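Local atomic coordinates of putative methylthioribose-1-phosphate isomerase (Archaeoglobus fulgidus, PDB entry 1T5O), a protein that probably catalyses the interconversion of 5-methylthioribose 1-phosphate and 5-methylthioribulose 1-phosphate, an isomerisation in methionine biosynthesis. Residues 5-8 and 12-15; 14-19 and 25-30. One frame throughout, in Å; residues are numbered along the deposited sequence.

Interaction 1. Residues 5-8 and 12-15; sequences SIFW and LKLI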
ATOM      1  N   SER A   5      23.661 -14.173  -2.505  1.00 28.85           N
ATOM      2  CA  SER A   5      22.313 -14.738  -2.348  1.00 29.23           C
ATOM      3  C   SER A   5      22.211 -16.202  -2.778  1.00 27.91           C
ATOM      4  O   SER A   5      21.312 -16.924  -2.353  1.00 25.60           O
ATOM      5  CB  SER A   5      21.304 -13.905  -3.142  1.00 28.44           C
ATOM      6  OG  SER A   5      21.554 -14.108  -4.503  1.00 30.89           O
ATOM      7  N   ILE A   6      23.128 -16.624  -3.642  1.00 29.24           N
ATOM      8  CA  ILE A   6      23.173 -17.999  -4.126  1.00 29.44           C
ATOM      9  C   ILE A   6      24.627 -18.226  -4.541  1.00 32.16           C
ATOM     10  O   ILE A   6      25.234 -17.370  -5.206  1.00 30.76           O
ATOM     11  CB  ILE A   6      22.208 -18.214  -5.324  1.00 29.80           C
ATOM     12  CG1 ILE A   6      22.346 -19.641  -5.853  1.00 28.16           C
ATOM     13  CG2 ILE A   6      22.505 -17.216  -6.453  1.00 31.10           C
ATOM     14  CD1 ILE A   6      21.346 -19.957  -6.945  1.00 29.23           C
ATOM     15  N   PHE A   7      25.198 -19.356  -4.119  1.00 31.77           N
ATOM     16  CA  PHE A   7      26.592 -19.650  -4.430  1.00 33.10           C
ATOM     17  C   PHE A   7      26.943 -21.145  -4.332  1.00 33.81           C
ATOM     18  O   PHE A   7      26.113 -21.979  -3.973  1.00 32.79           O
ATOM     19  CB  PHE A   7      27.492 -18.850  -3.481  1.00 32.16           C
ATOM     20  CG  PHE A   7      27.139 -19.036  -2.028  1.00 35.28           C
ATOM     21  CD1 PHE A   7      26.027 -18.395  -1.480  1.00 35.44           C
ATOM     22  CD2 PHE A   7      27.890 -19.880  -1.218  1.00 35.44           C
ATOM     23  CE1 PHE A   7      25.667 -18.590  -0.153  1.00 35.56           C
ATOM     24  CE2 PHE A   7      27.540 -20.084   0.112  1.00 36.02           C
ATOM     25  CZ  PHE A   7      26.427 -19.437   0.646  1.00 37.12           C
ATOM     26  N   TRP A   8      28.184 -21.475  -4.664  1.00 35.46           N
ATOM     27  CA  TRP A   8      28.636 -22.858  -4.589  1.00 37.82           C
ATOM     28  C   TRP A   8      29.701 -22.978  -3.512  1.00 38.99           C
ATOM     29  O   TRP A   8      30.692 -22.252  -3.512  1.00 39.25           O
ATOM     30  CB  TRP A   8      29.210 -23.321  -5.923  1.00 36.65           C
ATOM     31  CG  TRP A   8      29.386 -24.812  -5.978  1.00 37.23           C
ATOM     32  CD1 TRP A   8      30.460 -25.546  -5.522  1.00 36.47           C
ATOM     33  CD2 TRP A   8      28.440 -25.758  -6.488  1.00 37.25           C
ATOM     34  NE1 TRP A   8      30.229 -26.891  -5.726  1.00 36.48           N
ATOM     35  CE2 TRP A   8      28.998 -27.048  -6.318  1.00 36.33           C
ATOM     36  CE3 TRP A   8      27.168 -25.639  -7.076  1.00 36.19           C
ATOM     37  CZ2 TRP A   8      28.330 -28.211  -6.717  1.00 35.76           C
ATOM     38  CZ3 TRP A   8      26.503 -26.798  -7.471  1.00 37.24           C
ATOM     39  CH2 TRP A   8      27.089 -28.070  -7.287  1.00 36.05           C
ATOM     40  N   LEU A  12      25.255 -26.441  -4.020  1.00 39.72           N
ATOM     41  CA  LEU A  12      24.477 -25.227  -4.237  1.00 39.97           C
ATOM     42  C   LEU A  12      23.872 -24.683  -2.947  1.00 38.31           C
ATOM     43  O   LEU A  12      23.050 -25.347  -2.311  1.00 38.28           O
ATOM     44  CB  LEU A  12      23.357 -25.507  -5.238  1.00 38.73           C
ATOM     45  CG  LEU A  12      22.794 -24.327  -6.036  1.00 40.74           C
ATOM     46  CD1 LEU A  12      21.738 -24.843  -7.026  1.00 39.13           C
ATOM     47  CD2 LEU A  12      22.201 -23.284  -5.089  1.00 40.65           C
ATOM     48  N   LYS A  13      24.268 -23.477  -2.568  1.00 37.41           N
ATOM     49  CA  LYS A  13      23.733 -22.852  -1.359  1.00 38.31           C
ATOM     50  C   LYS A  13      22.954 -21.586  -1.736  1.00 37.78           C
ATOM     51  O   LYS A  13      23.372 -20.852  -2.640  1.00 36.13           O
ATOM     52  CB  LYS A  13      24.863 -22.474  -0.404  1.00 38.98           C
ATOM     53  CG  LYS A  13      25.848 -23.594  -0.075  1.00 41.82           C
ATOM     54  CD  LYS A  13      25.225 -24.685   0.796  1.00 43.71           C
ATOM     55  CE  LYS A  13      26.291 -25.710   1.228  1.00 45.05           C
ATOM     56  NZ  LYS A  13      27.402 -25.047   1.996  1.00 46.50           N
ATOM     57  N   LEU A  14      21.830 -21.346  -1.052  1.00 37.43           N
ATOM     58  CA  LEU A  14      20.990 -20.157  -1.278  1.00 38.31           C
ATOM     59  C   LEU A  14      20.531 -19.578   0.048  1.00 36.98           C
ATOM     60  O   LEU A  14      20.285 -20.313   1.008  1.00 36.82           O
ATOM     61  CB  LEU A  14      19.674 -20.471  -1.995  1.00 41.04           C
ATOM     62  CG  LEU A  14      19.350 -21.531  -3.034  1.00 44.38           C
ATOM     63  CD1 LEU A  14      17.848 -21.704  -3.052  1.00 46.21           C
ATOM     64  CD2 LEU A  14      19.851 -21.121  -4.396  1.00 44.81           C
ATOM     65  N   ILE A  15      20.382 -18.261   0.086  1.00 34.65           N
ATOM     66  CA  ILE A  15      19.853 -17.606   1.269  1.00 33.55           C
ATOM     67  C   ILE A  15      18.357 -17.886   1.110  1.00 32.44           C
ATOM     68  O   ILE A  15      17.787 -17.625   0.047  1.00 31.79           O
ATOM     69  CB  ILE A  15      20.080 -16.078   1.226  1.00 32.03           C
ATOM     70  CG1 ILE A  15      21.501 -15.741   1.662  1.00 31.87           C
ATOM     71  CG2 ILE A  15      19.061 -15.372   2.116  1.00 33.07           C
ATOM     72  CD1 ILE A  15      21.866 -14.277   1.459  1.00 29.64           C
TER
HETATM   73  O   HOH W   1      18.630 -16.478  -2.481  1.00 28.47           O
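Phe7 lays its ring across Lys13, and the bump that meets the ring face is Lys13 CB, 3.8 Å from the ring centroid and 21° off its normal: a CH-pi contact offset toward the rim. The phenyl reaches over the neighbouring strand because CG stands between the backbone N and the carbonyl carbon (chi1 52°). Lys13, bent at chi2, leads its amine away to the carbonyl of Asp9 in the turn. With an alanine in place of Phe7 the ring face is gone, and Lys13 CB would probably lose its aromatic cover.

On the other face Ile6 and Leu14 point the same way, and Ile6 CG1 is set diagonally against Leu12 CD2 at 3.7 Å. At the end of the pair the Leu12 backbone N sits under one face of the Trp8 indole, whose CZ3 is 4.1 Å from Leu12 CB. Helices 47-61 and 32-40 pack here, Tyr56 of the former touching Ile6, Trp8 and Leu12.

Three main-chain hydrogen bonds join the strands of this antiparallel beta hairpin: Phe7 N to Lys13 O and Lys13 N to Phe7 O, both 2.8 Å, make the hydrogen-bonded pair, and Ile15 N donates to Ser5 O at 2.9 Å; Ile6-Leu14 and Trp8-Leu12 are non-hydrogen-bonded pairs. The Ile6-Trp8-Leu12-Leu14 face is thus apolar and packs on helices, whereas the Phe7-Lys13 face pairs a ring with the aliphatic part of a lysine whose charge leads away.

Interaction 2. Residues 14-19 and 25-30; sequences LIDQTK and EVIECR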
ATOM      1  N   LEU A  14      21.830 -21.346  -1.052  1.00 37.43           N
ATOM      2  CA  LEU A  14      20.990 -20.157  -1.278  1.00 38.31           C
ATOM      3  C   LEU A  14      20.531 -19.578   0.048  1.00 36.98           C
ATOM      4  O   LEU A  14      20.285 -20.313   1.008  1.00 36.82           O
ATOM      5  CB  LEU A  14      19.674 -20.471  -1.995  1.00 41.04           C
ATOM      6  CG  LEU A  14      19.350 -21.531  -3.034  1.00 44.38           C
ATOM      7  CD1 LEU A  14      17.848 -21.704  -3.052  1.00 46.21           C
ATOM      8  CD2 LEU A  14      19.851 -21.121  -4.396  1.00 44.81           C
ATOM      9  N   ILE A  15      20.382 -18.261   0.086  1.00 34.65           N
ATOM     10  CA  ILE A  15      19.853 -17.606   1.269  1.00 33.55           C
ATOM     11  C   ILE A  15      18.357 -17.886   1.110  1.00 32.44           C
ATOM     12  O   ILE A  15      17.787 -17.625   0.047  1.00 31.79           O
ATOM     13  CB  ILE A  15      20.080 -16.078   1.226  1.00 32.03           C
ATOM     14  CG1 ILE A  15      21.501 -15.741   1.662  1.00 31.87           C
ATOM     15  CG2 ILE A  15      19.061 -15.372   2.116  1.00 33.07           C
ATOM     16  CD1 ILE A  15      21.866 -14.277   1.459  1.00 29.64           C
ATOM     17  N   ASP A  16      17.721 -18.415   2.147  1.00 33.44           N
ATOM     18  CA  ASP A  16      16.287 -18.727   2.074  1.00 33.58           C
ATOM     19  C   ASP A  16      15.487 -17.446   2.347  1.00 32.73           C
ATOM     20  O   ASP A  16      15.128 -17.159   3.489  1.00 31.58           O
ATOM     21  CB  ASP A  16      15.912 -19.781   3.124  1.00 35.62           C
ATOM     22  CG  ASP A  16      14.529 -20.362   2.905  1.00 37.42           C
ATOM     23  OD1 ASP A  16      13.749 -19.790   2.116  1.00 37.12           O
ATOM     24  OD2 ASP A  16      14.216 -21.399   3.525  1.00 40.65           O
ATOM     25  N   GLN A  17      15.186 -16.695   1.292  1.00 31.04           N
ATOM     26  CA  GLN A  17      14.468 -15.436   1.441  1.00 30.80           C
ATOM     27  C   GLN A  17      13.083 -15.540   2.064  1.00 28.93           C
ATOM     28  O   GLN A  17      12.617 -14.598   2.684  1.00 29.60           O
ATOM     29  CB  GLN A  17      14.423 -14.697   0.092  1.00 30.63           C
ATOM     30  CG  GLN A  17      15.767 -14.066  -0.260  1.00 30.56           C
ATOM     31  CD  GLN A  17      15.772 -13.378  -1.612  1.00 31.65           C
ATOM     32  OE1 GLN A  17      14.945 -12.507  -1.875  1.00 33.04           O
ATOM     33  NE2 GLN A  17      16.711 -13.761  -2.476  1.00 31.13           N
ATOM     34  N   THR A  18      12.434 -16.685   1.935  1.00 30.75           N
ATOM     35  CA  THR A  18      11.118 -16.849   2.540  1.00 30.89           C
ATOM     36  C   THR A  18      11.206 -16.759   4.073  1.00 31.54           C
ATOM     37  O   THR A  18      10.195 -16.568   4.740  1.00 29.99           O
ATOM     38  CB  THR A  18      10.491 -18.211   2.171  1.00 32.24           C
ATOM     39  OG1 THR A  18      11.120 -19.245   2.939  1.00 32.75           O
ATOM     40  CG2 THR A  18      10.683 -18.497   0.683  1.00 31.72           C
ATOM     41  N   LYS A  19      12.415 -16.876   4.619  1.00 31.88           N
ATOM     42  CA  LYS A  19      12.634 -16.823   6.067  1.00 32.36           C
ATOM     43  C   LYS A  19      12.865 -15.411   6.580  1.00 30.91           C
ATOM     44  O   LYS A  19      12.792 -15.143   7.789  1.00 28.41           O
ATOM     45  CB  LYS A  19      13.846 -17.681   6.432  1.00 36.09           C
ATOM     46  CG  LYS A  19      13.542 -18.847   7.338  1.00 40.73           C
ATOM     47  CD  LYS A  19      12.685 -19.871   6.629  1.00 42.03           C
ATOM     48  CE  LYS A  19      12.344 -21.021   7.564  1.00 44.60           C
ATOM     49  NZ  LYS A  19      12.969 -22.307   7.124  1.00 46.13           N
ATOM     50  N   GLU A  25      18.715 -17.683   6.947  1.00 40.26           N
ATOM     51  CA  GLU A  25      18.917 -19.112   6.830  1.00 41.83           C
ATOM     52  C   GLU A  25      19.497 -19.491   5.481  1.00 42.26           C
ATOM     53  O   GLU A  25      18.932 -19.140   4.444  1.00 42.03           O
ATOM     54  CB  GLU A  25      17.589 -19.847   6.965  1.00 45.09           C
ATOM     55  CG  GLU A  25      17.230 -20.295   8.340  1.00 49.65           C
ATOM     56  CD  GLU A  25      16.171 -21.380   8.294  1.00 52.64           C
ATOM     57  OE1 GLU A  25      16.373 -22.367   7.550  1.00 54.48           O
ATOM     58  OE2 GLU A  25      15.145 -21.257   8.994  1.00 54.00           O
ATOM     59  N   VAL A  26      20.611 -20.220   5.492  1.00 40.81           N
ATOM     60  CA  VAL A  26      21.212 -20.673   4.250  1.00 41.16           C
ATOM     61  C   VAL A  26      20.761 -22.115   4.023  1.00 42.66           C
ATOM     62  O   VAL A  26      20.965 -22.980   4.882  1.00 43.09           O
ATOM     63  CB  VAL A  26      22.764 -20.627   4.307  1.00 40.42           C
ATOM     64  CG1 VAL A  26      23.357 -21.316   3.071  1.00 39.11           C
ATOM     65  CG2 VAL A  26      23.246 -19.168   4.392  1.00 39.37           C
ATOM     66  N   ILE A  27      20.121 -22.378   2.891  1.00 42.47           N
ATOM     67  CA  ILE A  27      19.700 -23.739   2.609  1.00 44.54           C
ATOM     68  C   ILE A  27      20.575 -24.370   1.528  1.00 45.97           C
ATOM     69  O   ILE A  27      21.275 -23.687   0.769  1.00 44.76           O
ATOM     70  CB  ILE A  27      18.227 -23.821   2.176  1.00 44.45           C
ATOM     71  CG1 ILE A  27      17.979 -22.914   0.972  1.00 44.83           C
ATOM     72  CG2 ILE A  27      17.334 -23.460   3.347  1.00 45.62           C
ATOM     73  CD1 ILE A  27      16.524 -22.857   0.534  1.00 45.79           C
ATOM     74  N   GLU A  28      20.526 -25.691   1.486  1.00 47.69           N
ATOM     75  CA  GLU A  28      21.299 -26.473   0.539  1.00 50.17           C
ATOM     76  C   GLU A  28      20.392 -27.184  -0.455  1.00 50.44           C
ATOM     77  O   GLU A  28      19.435 -27.855  -0.066  1.00 49.97           O
ATOM     78  CB  GLU A  28      22.118 -27.509   1.315  1.00 52.57           C
ATOM     79  CG  GLU A  28      22.630 -28.672   0.495  1.00 57.14           C
ATOM     80  CD  GLU A  28      23.927 -28.357  -0.202  1.00 59.04           C
ATOM     81  OE1 GLU A  28      23.963 -27.358  -0.954  1.00 60.55           O
ATOM     82  OE2 GLU A  28      24.908 -29.107   0.008  1.00 60.04           O
ATOM     83  N   CYS A  29      20.671 -27.005  -1.739  1.00 51.11           N
ATOM     84  CA  CYS A  29      19.913 -27.699  -2.763  1.00 52.68           C
ATOM     85  C   CYS A  29      20.835 -28.826  -3.187  1.00 53.79           C
ATOM     86  O   CYS A  29      21.911 -28.583  -3.730  1.00 53.86           O
ATOM     87  CB  CYS A  29      19.615 -26.797  -3.960  1.00 53.00           C
ATOM     88  SG  CYS A  29      18.235 -25.662  -3.723  1.00 51.77           S
ATOM     89  N   ARG A  30      20.432 -30.061  -2.909  1.00 55.63           N
ATOM     90  CA  ARG A  30      21.247 -31.210  -3.278  1.00 56.27           C
ATOM     91  C   ARG A  30      20.684 -31.911  -4.508  1.00 55.47           C
ATOM     92  O   ARG A  30      21.284 -32.860  -5.010  1.00 55.65           O
ATOM     93  CB  ARG A  30      21.395 -32.177  -2.089  1.00 58.28           C
ATOM     94  CG  ARG A  30      20.239 -32.143  -1.105  1.00 61.09           C
ATOM     95  CD  ARG A  30      20.642 -32.641   0.285  1.00 63.74           C
ATOM     96  NE  ARG A  30      19.549 -32.461   1.246  1.00 67.11           N
ATOM     97  CZ  ARG A  30      19.098 -31.277   1.665  1.00 68.62           C
ATOM     98  NH1 ARG A  30      19.646 -30.150   1.217  1.00 68.66           N
ATOM     99  NH2 ARG A  30      18.086 -31.217   2.526  1.00 68.59           N
TER
HETATM  100  O   HOH W   2      16.970 -16.342   5.426  1.00 27.16           O
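Leu14 and Ile27 form a hydrogen-bonded antiparallel pair: Ile27 N donates to Leu14 O at 2.8 Å, and Leu14 N donates to Ile27 O at 3.0 Å. Past the end of strand 12-15, Asp16 N still grips Glu25 O, at 2.7 Å and nearly straight (171°). A water bridges the strands where the connecting loop begins, donating to Asp16 O and accepting from Glu25 N. The chain turns away at once, with Asp16 at the centre of an inverse gamma turn and Lys19 N bonded back to Asp16 O as residues 17-19 wind into a 3-10 segment.

Charged groups hold this corner from the side. Lys19 NZ makes a salt bridge to Glu25 OE2, weak as a hydrogen bond at 3.1 Å, and a long one of 3.9 Å to Asp16 OD2. The lysine thus lies between two carboxylates and probably eases their mutual repulsion; Glu25 OE2 has a second cation in Lys23. The second carboxylate oxygen of Asp16, OD1, receives the hydroxyl of Thr18, OG1 standing 2.8 Å away and above the carboxylate plane, which braces the carboxylate within its own turn.

On the face that carries Leu14 and Ile27, the contacts are apolar. Leu14 CD1 touches both Ile27 CD1 and Cys29 SG at 4.0 Å; Ile27 CG1 stands between its backbone N and carbonyl carbon (chi1 56°), which brings CD1 over to the leucine. Separately, the Ile27 side chain crosses that of Asp16, its CG2 methyl 3.7 Å from Asp16 OD2.

Helix 32-40 covers this face, Ala38 against Leu14 and Leu35 against Cys29, while across the central strand from 26-29 lies strand 6-8.

Overall arrangement
Interactions 1 and 2, their centres about 7 Å apart, are the two seams of a three-stranded antiparallel meander in which strand 12-15 is the middle strand. Leu14 and Ile15 belong to both contacts: Ile15 N bonds to Ser5, just before strand 6-8, and Leu14 to Ile27 in strand 26-29. Further joins tie the seams together, with Leu12 O 3.0 Å from Cys29 N in a probable hydrogen bond and Lys13 CB packed 4.0 Å from Val26 CG1. One end of the sheet lies near the predicted substrate site: the side chains of Ser5 and Ile15 are about 8 and 9 Å from that of Arg45, to which Gln17 OE1 is hydrogen-bonded.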